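Local coordinates for protein ZmpA Glycopeptidase (Clostridium perfringens, PDB 6XSX) that acts as a metalloprotease of the M60 glycopeptidase family, probably cutting the peptide backbone of glycosylated proteins, and is represented here by its catalytic module, at residues A[77-82]-A[187-192]; A[349-354]-A[385-390]; A[359-364]-A[429-434]. All coordinates share one frame; numbering follows the deposited sequence.

Contact 1: residues A[77-82]-A[187-192]; sequences VFKQMD and LVNVTA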
loop_
_atom_site.group_PDB
_atom_site.type_symbol
_atom_site.label_atom_id
_atom_site.label_comp_id
_atom_site.label_asym_id
_atom_site.label_seq_id
_atom_site.Cartn_x
_atom_site.Cartn_y
_atom_site.Cartn_z
ATOM N N VAL A 77 24.692 10.071 -1.551
ATOM C CA VAL A 77 24.222 8.809 -2.093
ATOM C C VAL A 77 24.369 8.876 -3.611
ATOM O O VAL A 77 23.829 9.783 -4.247
ATOM C CB VAL A 77 22.772 8.499 -1.657
ATOM C CG1 VAL A 77 22.245 7.212 -2.287
ATOM C CG2 VAL A 77 22.637 8.442 -0.132
ATOM N N PHE A 78 25.160 7.943 -4.164
ATOM C CA PHE A 78 25.163 7.663 -5.590
ATOM C C PHE A 78 24.140 6.562 -5.850
ATOM O O PHE A 78 24.149 5.531 -5.171
ATOM C CB PHE A 78 26.554 7.246 -6.079
ATOM C CG PHE A 78 26.602 6.603 -7.450
ATOM C CD1 PHE A 78 26.336 7.333 -8.599
ATOM C CD2 PHE A 78 26.929 5.259 -7.596
ATOM C CE1 PHE A 78 26.373 6.740 -9.855
ATOM C CE2 PHE A 78 26.963 4.665 -8.851
ATOM C CZ PHE A 78 26.690 5.405 -9.983
ATOM N N LYS A 79 23.264 6.800 -6.832
ATOM C CA LYS A 79 22.268 5.818 -7.214
ATOM C C LYS A 79 22.436 5.512 -8.700
ATOM O O LYS A 79 22.185 6.375 -9.541
ATOM C CB LYS A 79 20.866 6.318 -6.828
ATOM C CG LYS A 79 19.713 5.325 -7.031
ATOM C CD LYS A 79 19.061 5.462 -8.395
ATOM C CE LYS A 79 17.857 4.573 -8.615
ATOM N NZ LYS A 79 18.246 3.169 -8.896
ATOM N N GLN A 80 22.882 4.284 -8.993
ATOM C CA GLN A 80 22.976 3.757 -10.343
ATOM C C GLN A 80 21.566 3.472 -10.856
ATOM O O GLN A 80 20.733 2.942 -10.119
ATOM C CB GLN A 80 23.820 2.481 -10.333
ATOM C CG GLN A 80 23.578 1.549 -11.519
ATOM C CD GLN A 80 24.153 2.050 -12.823
ATOM O OE1 GLN A 80 25.356 2.309 -12.936
ATOM N NE2 GLN A 80 23.295 2.173 -13.830
ATOM N N MET A 81 21.306 3.831 -12.120
ATOM C CA MET A 81 19.992 3.645 -12.732
ATOM C C MET A 81 19.733 2.176 -13.064
ATOM O O MET A 81 20.647 1.466 -13.490
ATOM C CB MET A 81 19.851 4.471 -14.021
ATOM C CG MET A 81 19.613 5.951 -13.764
ATOM S SD MET A 81 18.207 6.198 -12.648
ATOM C CE MET A 81 16.836 5.918 -13.765
ATOM N N ASP A 82 18.471 1.752 -12.872
ATOM C CA ASP A 82 17.904 0.539 -13.451
ATOM C C ASP A 82 18.673 -0.722 -13.052
ATOM O O ASP A 82 18.947 -1.580 -13.897
ATOM C CB ASP A 82 17.811 0.639 -14.974
ATOM C CG ASP A 82 16.653 -0.145 -15.569
ATOM O OD1 ASP A 82 16.025 -0.933 -14.828
ATOM O OD2 ASP A 82 16.392 0.043 -16.774
ATOM N N LEU A 187 9.847 10.297 -3.752
ATOM C CA LEU A 187 10.664 10.352 -4.955
ATOM C C LEU A 187 10.109 9.348 -5.964
ATOM O O LEU A 187 9.809 8.199 -5.626
ATOM C CB LEU A 187 12.135 10.057 -4.615
ATOM C CG LEU A 187 13.062 9.762 -5.802
ATOM C CD1 LEU A 187 13.075 10.913 -6.803
ATOM C CD2 LEU A 187 14.483 9.446 -5.339
ATOM N N VAL A 188 9.926 9.823 -7.200
ATOM C CA VAL A 188 9.626 8.954 -8.326
ATOM C C VAL A 188 10.797 9.054 -9.306
ATOM O O VAL A 188 11.075 10.126 -9.843
ATOM C CB VAL A 188 8.287 9.333 -8.997
ATOM C CG1 VAL A 188 8.066 8.585 -10.305
ATOM C CG2 VAL A 188 7.098 9.132 -8.064
ATOM N N ASN A 189 11.459 7.913 -9.534
ATOM C CA ASN A 189 12.671 7.803 -10.331
ATOM C C ASN A 189 12.378 6.930 -11.549
ATOM O O ASN A 189 12.078 5.745 -11.387
ATOM C CB ASN A 189 13.800 7.206 -9.483
ATOM C CG ASN A 189 15.017 6.788 -10.283
ATOM O OD1 ASN A 189 15.152 5.619 -10.656
ATOM N ND2 ASN A 189 15.905 7.735 -10.541
ATOM N N VAL A 190 12.490 7.526 -12.749
ATOM C CA VAL A 190 12.243 6.868 -14.027
ATOM C C VAL A 190 13.314 7.326 -15.019
ATOM O O VAL A 190 14.214 8.077 -14.646
ATOM C CB VAL A 190 10.843 7.209 -14.582
ATOM C CG1 VAL A 190 9.709 6.592 -13.773
ATOM C CG2 VAL A 190 10.649 8.714 -14.742
ATOM N N THR A 191 13.212 6.886 -16.286
ATOM C CA THR A 191 14.118 7.377 -17.320
ATOM C C THR A 191 13.607 8.707 -17.868
ATOM O O THR A 191 12.401 8.960 -17.881
ATOM C CB THR A 191 14.278 6.412 -18.509
ATOM O OG1 THR A 191 13.055 6.298 -19.243
ATOM C CG2 THR A 191 14.800 5.043 -18.133
ATOM N N ALA A 192 14.540 9.525 -18.372
ATOM C CA ALA A 192 14.218 10.814 -18.975
ATOM C C ALA A 192 13.450 10.620 -20.286
ATOM O O ALA A 192 12.509 11.361 -20.570
ATOM C CB ALA A 192 15.476 11.623 -19.183
HETATM O O HOH W 1 16.435 3.248 -11.333
#
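N189 and K79 reach towards each other on stretched first torsions, CG lying opposite the backbone N in both (chi1 168° and -174°), while further bends at chi2 and chi4 curl the lysine back along its own strand. The pair exemplifies side chains meeting across one large mixed sheet of the M60 peptidase module, in which four other strands separate 75-80 from 186-190; the sheet must curl strongly to bring the CA atoms of M81 and T191 within 8.3 Å. N189 OD1 lies 3.5 Å from K79 CE, and ND2 makes a weak, long bond of 3.5 Å to M81 SD (157° at the hydrogen); the firmer partner of ND2 is the carboxylate of D180 on the intervening strand 179-182. A water, which probably donates to N189 OD1 (2.8 Å), accepts from K79 NZ and the backbone N of D82. K79 NZ, turned back by the bent chain, also donates to the carbonyl oxygens of Q80 (2.8 Å) and N86, so the buried ammonium is gripped from several directions. M243 of strand 240-244 and Y121 of strand 117-123 pack against both K79 and N189. Beyond the sulfur, the methyl M81 CE settles 3.5 Å from V190 O.

Contact 2: residues A[349-354]-A[385-390]; sequences LSHVAP and NKHNAW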
loop_
_atom_site.group_PDB
_atom_site.type_symbol
_atom_site.label_atom_id
_atom_site.label_comp_id
_atom_site.label_asym_id
_atom_site.label_seq_id
_atom_site.Cartn_x
_atom_site.Cartn_y
_atom_site.Cartn_z
ATOM N N LEU A 349 -5.394 -13.768 0.682
ATOM C CA LEU A 349 -6.608 -12.964 0.684
ATOM C C LEU A 349 -7.661 -13.600 1.586
ATOM O O LEU A 349 -8.403 -12.891 2.264
ATOM C CB LEU A 349 -7.140 -12.795 -0.741
ATOM C CG LEU A 349 -6.305 -11.901 -1.657
ATOM C CD1 LEU A 349 -6.875 -11.911 -3.067
ATOM C CD2 LEU A 349 -6.233 -10.477 -1.115
ATOM N N SER A 350 -7.715 -14.938 1.588
ATOM C CA SER A 350 -8.593 -15.666 2.486
ATOM C C SER A 350 -8.258 -15.338 3.937
ATOM O O SER A 350 -9.152 -15.230 4.775
ATOM C CB SER A 350 -8.514 -17.157 2.249
ATOM O OG SER A 350 -9.259 -17.497 1.099
ATOM N N HIS A 351 -6.963 -15.227 4.232
ATOM C CA HIS A 351 -6.537 -14.980 5.596
ATOM C C HIS A 351 -6.888 -13.557 6.014
ATOM O O HIS A 351 -7.174 -13.324 7.186
ATOM C CB HIS A 351 -5.060 -15.358 5.802
ATOM C CG HIS A 351 -4.881 -16.814 6.093
ATOM N ND1 HIS A 351 -5.025 -17.337 7.367
ATOM C CD2 HIS A 351 -4.623 -17.866 5.282
ATOM C CE1 HIS A 351 -4.837 -18.644 7.331
ATOM N NE2 HIS A 351 -4.594 -18.993 6.062
ATOM N N VAL A 352 -6.874 -12.618 5.057
ATOM C CA VAL A 352 -7.116 -11.214 5.376
ATOM C C VAL A 352 -8.621 -10.929 5.412
ATOM O O VAL A 352 -9.042 -9.960 6.046
ATOM C CB VAL A 352 -6.359 -10.248 4.436
ATOM C CG1 VAL A 352 -7.087 -10.022 3.118
ATOM C CG2 VAL A 352 -6.079 -8.912 5.117
ATOM N N ALA A 353 -9.411 -11.806 4.762
ATOM C CA ALA A 353 -10.845 -11.618 4.559
ATOM C C ALA A 353 -11.564 -11.146 5.829
ATOM O O ALA A 353 -12.299 -10.159 5.776
ATOM C CB ALA A 353 -11.482 -12.865 3.986
ATOM N N PRO A 354 -11.412 -11.817 6.997
ATOM C CA PRO A 354 -12.136 -11.413 8.206
ATOM C C PRO A 354 -11.869 -9.977 8.663
ATOM O O PRO A 354 -12.742 -9.332 9.249
ATOM C CB PRO A 354 -11.647 -12.413 9.274
ATOM C CG PRO A 354 -10.341 -12.954 8.716
ATOM C CD PRO A 354 -10.576 -13.010 7.222
ATOM N N ASN A 385 -0.836 -18.238 17.534
ATOM C CA ASN A 385 -0.842 -17.279 18.630
ATOM C C ASN A 385 -1.174 -15.876 18.117
ATOM O O ASN A 385 -1.930 -15.151 18.757
ATOM C CB ASN A 385 0.470 -17.265 19.417
ATOM C CG ASN A 385 0.341 -16.425 20.667
ATOM O OD1 ASN A 385 -0.358 -16.805 21.600
ATOM N ND2 ASN A 385 0.970 -15.258 20.675
ATOM N N LYS A 386 -0.603 -15.505 16.962
ATOM C CA LYS A 386 -0.846 -14.205 16.355
ATOM C C LYS A 386 -2.299 -14.082 15.897
ATOM O O LYS A 386 -2.912 -13.025 16.029
ATOM C CB LYS A 386 0.107 -13.985 15.178
ATOM C CG LYS A 386 1.573 -13.882 15.573
ATOM C CD LYS A 386 2.494 -13.792 14.392
ATOM C CE LYS A 386 3.942 -13.635 14.797
ATOM N NZ LYS A 386 4.810 -13.543 13.604
ATOM N N HIS A 387 -2.836 -15.164 15.331
ATOM C CA HIS A 387 -4.231 -15.189 14.933
ATOM C C HIS A 387 -5.107 -14.835 16.127
ATOM O O HIS A 387 -6.002 -13.999 16.007
ATOM C CB HIS A 387 -4.605 -16.551 14.340
ATOM C CG HIS A 387 -4.055 -16.781 12.973
ATOM N ND1 HIS A 387 -3.892 -15.759 12.060
ATOM C CD2 HIS A 387 -3.662 -17.912 12.348
ATOM C CE1 HIS A 387 -3.420 -16.250 10.931
ATOM N NE2 HIS A 387 -3.256 -17.561 11.089
ATOM N N ASN A 388 -4.815 -15.460 17.276
ATOM C CA ASN A 388 -5.607 -15.284 18.484
ATOM C C ASN A 388 -5.490 -13.843 18.970
ATOM O O ASN A 388 -6.440 -13.300 19.535
ATOM C CB ASN A 388 -5.257 -16.313 19.568
ATOM C CG ASN A 388 -6.056 -17.597 19.441
ATOM O OD1 ASN A 388 -7.036 -17.795 20.154
ATOM N ND2 ASN A 388 -5.659 -18.470 18.531
ATOM N N ALA A 389 -4.329 -13.226 18.731
ATOM C CA ALA A 389 -4.121 -11.838 19.119
ATOM C C ALA A 389 -5.009 -10.907 18.287
ATOM O O ALA A 389 -5.517 -9.921 18.809
ATOM C CB ALA A 389 -2.659 -11.464 19.037
ATOM N N TRP A 390 -5.190 -11.226 16.996
ATOM C CA TRP A 390 -6.062 -10.438 16.133
ATOM C C TRP A 390 -7.473 -10.422 16.713
ATOM O O TRP A 390 -8.143 -9.388 16.711
ATOM C CB TRP A 390 -6.123 -11.021 14.720
ATOM C CG TRP A 390 -4.869 -10.973 13.905
ATOM C CD1 TRP A 390 -3.714 -10.295 14.172
ATOM C CD2 TRP A 390 -4.677 -11.602 12.624
ATOM N NE1 TRP A 390 -2.811 -10.484 13.159
ATOM C CE2 TRP A 390 -3.373 -11.280 12.197
ATOM C CE3 TRP A 390 -5.476 -12.413 11.808
ATOM C CZ2 TRP A 390 -2.854 -11.737 10.985
ATOM C CZ3 TRP A 390 -4.965 -12.863 10.609
ATOM C CH2 TRP A 390 -3.668 -12.534 10.209
#
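Helix-helix packing in the helical region of the M60 peptidase module brings H351, on helix 347-361, against H387 and W390 on helix 383-398. This is a lean interface of only 107 Å², carried by aromatic side chains that bridge well-separated backbones: the nearest CA atoms, those of H351 and H387, are 9.6 Å apart. The two imidazole planes are nearly parallel, 11° from each other, but slid so far that the rings barely overlap, and their centroids stand 5.7 Å apart. At the closest approach, H351 ND1 lies 4.1 Å from both CE1 and NE2 of H387. W390, one turn along from H387, has the same first-torsion setting, with CG opposite the carbonyl carbon (chi1 -67° against -74°), and the two rings therefore leave the helix side by side. H387 ND1 sits 3.4 Å above the indole plane towards its rim, while W390 CH2 lies in the plane of the imidazole, at its edge. The benzene end of the indole reaches the other helix as well, W390 CZ3 coming to 4.1 Å from H351 O. V297 of the short helix 295-298 touches H351 and W390 alike. The indole's polar end turns elsewhere, W390 NE1 donating to T293 OG1, and W383 meets H387 edge-to-face. No hydrogen bond crosses between the two helices here, so what holds the pair is probably weak van der Waals contact. With H351 ND1 and H387 NE2 this close, simultaneous protonation of the two rings would probably be disfavoured.

Contact 3: residues A[359-364]-A[429-434]; sequences QLYDKT and NKLWYA. With EDO (1,2-ethanediol), chain G.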
loop_
_atom_site.group_PDB
_atom_site.type_symbol
_atom_site.label_atom_id
_atom_site.label_comp_id
_atom_site.label_asym_id
_atom_site.label_seq_id
_atom_site.Cartn_x
_atom_site.Cartn_y
_atom_site.Cartn_z
ATOM N N GLN A 359 -13.452 -3.930 8.252
ATOM C CA GLN A 359 -13.124 -2.615 7.715
ATOM C C GLN A 359 -14.232 -2.131 6.776
ATOM O O GLN A 359 -14.517 -0.938 6.710
ATOM C CB GLN A 359 -11.773 -2.640 6.998
ATOM C CG GLN A 359 -11.383 -1.318 6.345
ATOM C CD GLN A 359 -11.105 -0.205 7.333
ATOM O OE1 GLN A 359 -10.890 -0.432 8.521
ATOM N NE2 GLN A 359 -11.126 1.020 6.849
ATOM N N LEU A 360 -14.863 -3.061 6.056
ATOM C CA LEU A 360 -16.024 -2.711 5.247
ATOM C C LEU A 360 -17.149 -2.238 6.175
ATOM O O LEU A 360 -17.850 -1.277 5.869
ATOM C CB LEU A 360 -16.459 -3.936 4.431
ATOM C CG LEU A 360 -15.574 -4.309 3.237
ATOM C CD1 LEU A 360 -15.933 -5.704 2.730
ATOM C CD2 LEU A 360 -15.744 -3.308 2.102
ATOM N N TYR A 361 -17.297 -2.911 7.325
ATOM C CA TYR A 361 -18.371 -2.634 8.268
ATOM C C TYR A 361 -18.167 -1.271 8.920
ATOM O O TYR A 361 -19.126 -0.523 9.084
ATOM C CB TYR A 361 -18.487 -3.747 9.313
ATOM C CG TYR A 361 -19.443 -3.443 10.443
ATOM C CD1 TYR A 361 -20.812 -3.363 10.223
ATOM C CD2 TYR A 361 -18.980 -3.217 11.729
ATOM C CE1 TYR A 361 -21.698 -3.081 11.251
ATOM C CE2 TYR A 361 -19.848 -2.931 12.771
ATOM C CZ TYR A 361 -21.213 -2.867 12.531
ATOM O OH TYR A 361 -22.079 -2.571 13.542
ATOM N N ASP A 362 -16.911 -0.963 9.279
ATOM C CA ASP A 362 -16.578 0.278 9.964
ATOM C C ASP A 362 -15.164 0.704 9.575
ATOM O O ASP A 362 -14.168 0.134 10.039
ATOM C CB ASP A 362 -16.728 0.110 11.481
ATOM C CG ASP A 362 -16.553 1.383 12.301
ATOM O OD1 ASP A 362 -15.867 2.317 11.836
ATOM O OD2 ASP A 362 -17.096 1.417 13.412
ATOM N N LYS A 363 -15.108 1.752 8.747
ATOM C CA LYS A 363 -13.893 2.267 8.141
ATOM C C LYS A 363 -12.894 2.782 9.183
ATOM O O LYS A 363 -11.740 3.017 8.832
ATOM C CB LYS A 363 -14.256 3.361 7.136
ATOM C CG LYS A 363 -14.819 4.632 7.755
ATOM C CD LYS A 363 -15.311 5.591 6.697
ATOM C CE LYS A 363 -15.329 7.018 7.190
ATOM N NZ LYS A 363 -15.585 7.964 6.079
ATOM N N THR A 364 -13.315 2.939 10.447
ATOM C CA THR A 364 -12.396 3.357 11.505
ATOM C C THR A 364 -11.613 2.175 12.082
ATOM O O THR A 364 -10.764 2.365 12.951
ATOM C CB THR A 364 -13.085 4.107 12.660
ATOM O OG1 THR A 364 -13.921 3.216 13.403
ATOM C CG2 THR A 364 -13.855 5.338 12.219
ATOM N N ASN A 429 -25.101 -8.294 14.416
ATOM C CA ASN A 429 -25.099 -8.437 12.969
ATOM C C ASN A 429 -24.175 -9.593 12.603
ATOM O O ASN A 429 -23.138 -9.791 13.241
ATOM C CB ASN A 429 -24.536 -7.205 12.255
ATOM C CG ASN A 429 -25.242 -5.908 12.594
ATOM O OD1 ASN A 429 -24.959 -5.288 13.621
ATOM N ND2 ASN A 429 -26.154 -5.489 11.727
ATOM N N LYS A 430 -24.538 -10.327 11.546
ATOM C CA LYS A 430 -23.682 -11.374 11.013
ATOM C C LYS A 430 -22.585 -10.736 10.160
ATOM O O LYS A 430 -22.656 -10.724 8.931
ATOM C CB LYS A 430 -24.528 -12.429 10.289
ATOM C CG LYS A 430 -25.620 -13.053 11.154
ATOM C CD LYS A 430 -26.238 -14.304 10.533
ATOM C CE LYS A 430 -27.287 -14.955 11.411
ATOM N NZ LYS A 430 -27.996 -16.035 10.684
ATOM N N LEU A 431 -21.568 -10.201 10.837
ATOM C CA LEU A 431 -20.550 -9.381 10.202
ATOM C C LEU A 431 -19.808 -10.190 9.139
ATOM O O LEU A 431 -19.251 -9.608 8.213
ATOM C CB LEU A 431 -19.591 -8.848 11.270
ATOM C CG LEU A 431 -20.204 -7.962 12.359
ATOM C CD1 LEU A 431 -19.136 -7.581 13.369
ATOM C CD2 LEU A 431 -20.845 -6.707 11.773
ATOM N N TRP A 432 -19.830 -11.527 9.255
ATOM C CA TRP A 432 -19.119 -12.378 8.309
ATOM C C TRP A 432 -19.809 -12.425 6.947
ATOM O O TRP A 432 -19.299 -13.066 6.032
ATOM C CB TRP A 432 -18.900 -13.792 8.864
ATOM C CG TRP A 432 -20.124 -14.358 9.521
ATOM C CD1 TRP A 432 -21.077 -15.146 8.943
ATOM C CD2 TRP A 432 -20.546 -14.150 10.881
ATOM N NE1 TRP A 432 -22.055 -15.456 9.850
ATOM C CE2 TRP A 432 -21.758 -14.861 11.049
ATOM C CE3 TRP A 432 -20.020 -13.439 11.970
ATOM C CZ2 TRP A 432 -22.448 -14.880 12.263
ATOM C CZ3 TRP A 432 -20.708 -13.449 13.167
ATOM C CH2 TRP A 432 -21.903 -14.163 13.311
ATOM N N TYR A 433 -20.955 -11.749 6.800
ATOM C CA TYR A 433 -21.589 -11.651 5.490
ATOM C C TYR A 433 -21.105 -10.409 4.734
ATOM O O TYR A 433 -21.497 -10.206 3.586
ATOM C CB TYR A 433 -23.120 -11.657 5.594
ATOM C CG TYR A 433 -23.773 -12.961 6.000
ATOM C CD1 TYR A 433 -23.139 -14.182 5.815
ATOM C CD2 TYR A 433 -25.055 -12.981 6.530
ATOM C CE1 TYR A 433 -23.733 -15.376 6.191
ATOM C CE2 TYR A 433 -25.669 -14.167 6.908
ATOM C CZ TYR A 433 -25.006 -15.371 6.735
ATOM O OH TYR A 433 -25.594 -16.548 7.100
ATOM N N ALA A 434 -20.256 -9.574 5.363
ATOM C CA ALA A 434 -19.753 -8.381 4.693
ATOM C C ALA A 434 -19.048 -8.773 3.398
ATOM O O ALA A 434 -18.350 -9.787 3.354
ATOM C CB ALA A 434 -18.813 -7.600 5.587
HETATM C C1 EDO G . -14.022 0.242 14.941
HETATM O O1 EDO G . -13.230 1.364 15.292
HETATM C C2 EDO G . -15.162 0.040 15.871
HETATM O O2 EDO G . -15.744 1.261 16.277
HETATM O O HOH W 2 -24.621 -2.588 13.282
#
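The ring of Y361 receives L431 on one face and a water at its edge. L431 CD2 stands 3.6 Å from the ring centroid and only 8° off the normal, a CH-pi contact centred on the face rather than on any one carbon. With CG opposite the backbone N (chi1 172°), the ring is carried out from the last turn of its helix towards L431. In the ring plane, a water lies 2.6 Å from Y361 OH and donates to N429 OD1 at 2.7 Å, bridging hydroxyl and amide where they do not bond directly. The amide of N429 is turned 49° from the ring plane, and its ND2 donates to the carbonyl oxygen of I520. The contact thus joins the C-terminal end of helix 347-361 to the loop between helices 415-421 and 437-440, in which an inverse gamma turn centred on K430 leads into a short 3-10 segment, 431-433. That loop also faces the C-terminal antiparallel sheet: K430 forms a salt bridge with E482, and Y433 stacks on F492. One residue earlier than the tyrosine, L360 CD1 meets A434 CB at 4.5 Å, an apolar touch just where the 3-10 segment ends. Beyond the ring, D362 leaves the helix, and its carboxylate makes a capping bond in the turn that leads into the next one. D362 OD1 accepts from T364 N (3.0 Å) and from T364 OG1 (2.7 Å), both arriving from the same face of the carboxylate. A 1,2-ethanediol, probably from the crystallisation liquor, spans the same two side chains: its O2 donates to D362 OD2 at 3.2 Å, while its O1 donates to T364 OG1 at 2.7 Å.

Contacts 2 and 3 are neighbours built on one element, helix 347-361: the former uses its N-terminal half, the latter its C-terminal end. Their centres are about 15 Å apart and their nearest atoms about 6 Å, so they do not touch, and their segments alternate along the chain. H405 ties them together, bonding to P354 O and packing on L431. Contact 1 lies on the opposite side of the chain's centre, in the mixed sheet, its centre about 38 Å from that of contact 2 and 42 Å from that of contact 3. Helix 277-286, between the two regions in sequence, carries an HExxH pattern consistent with a metalloprotease zinc site, although no metal is bound there here.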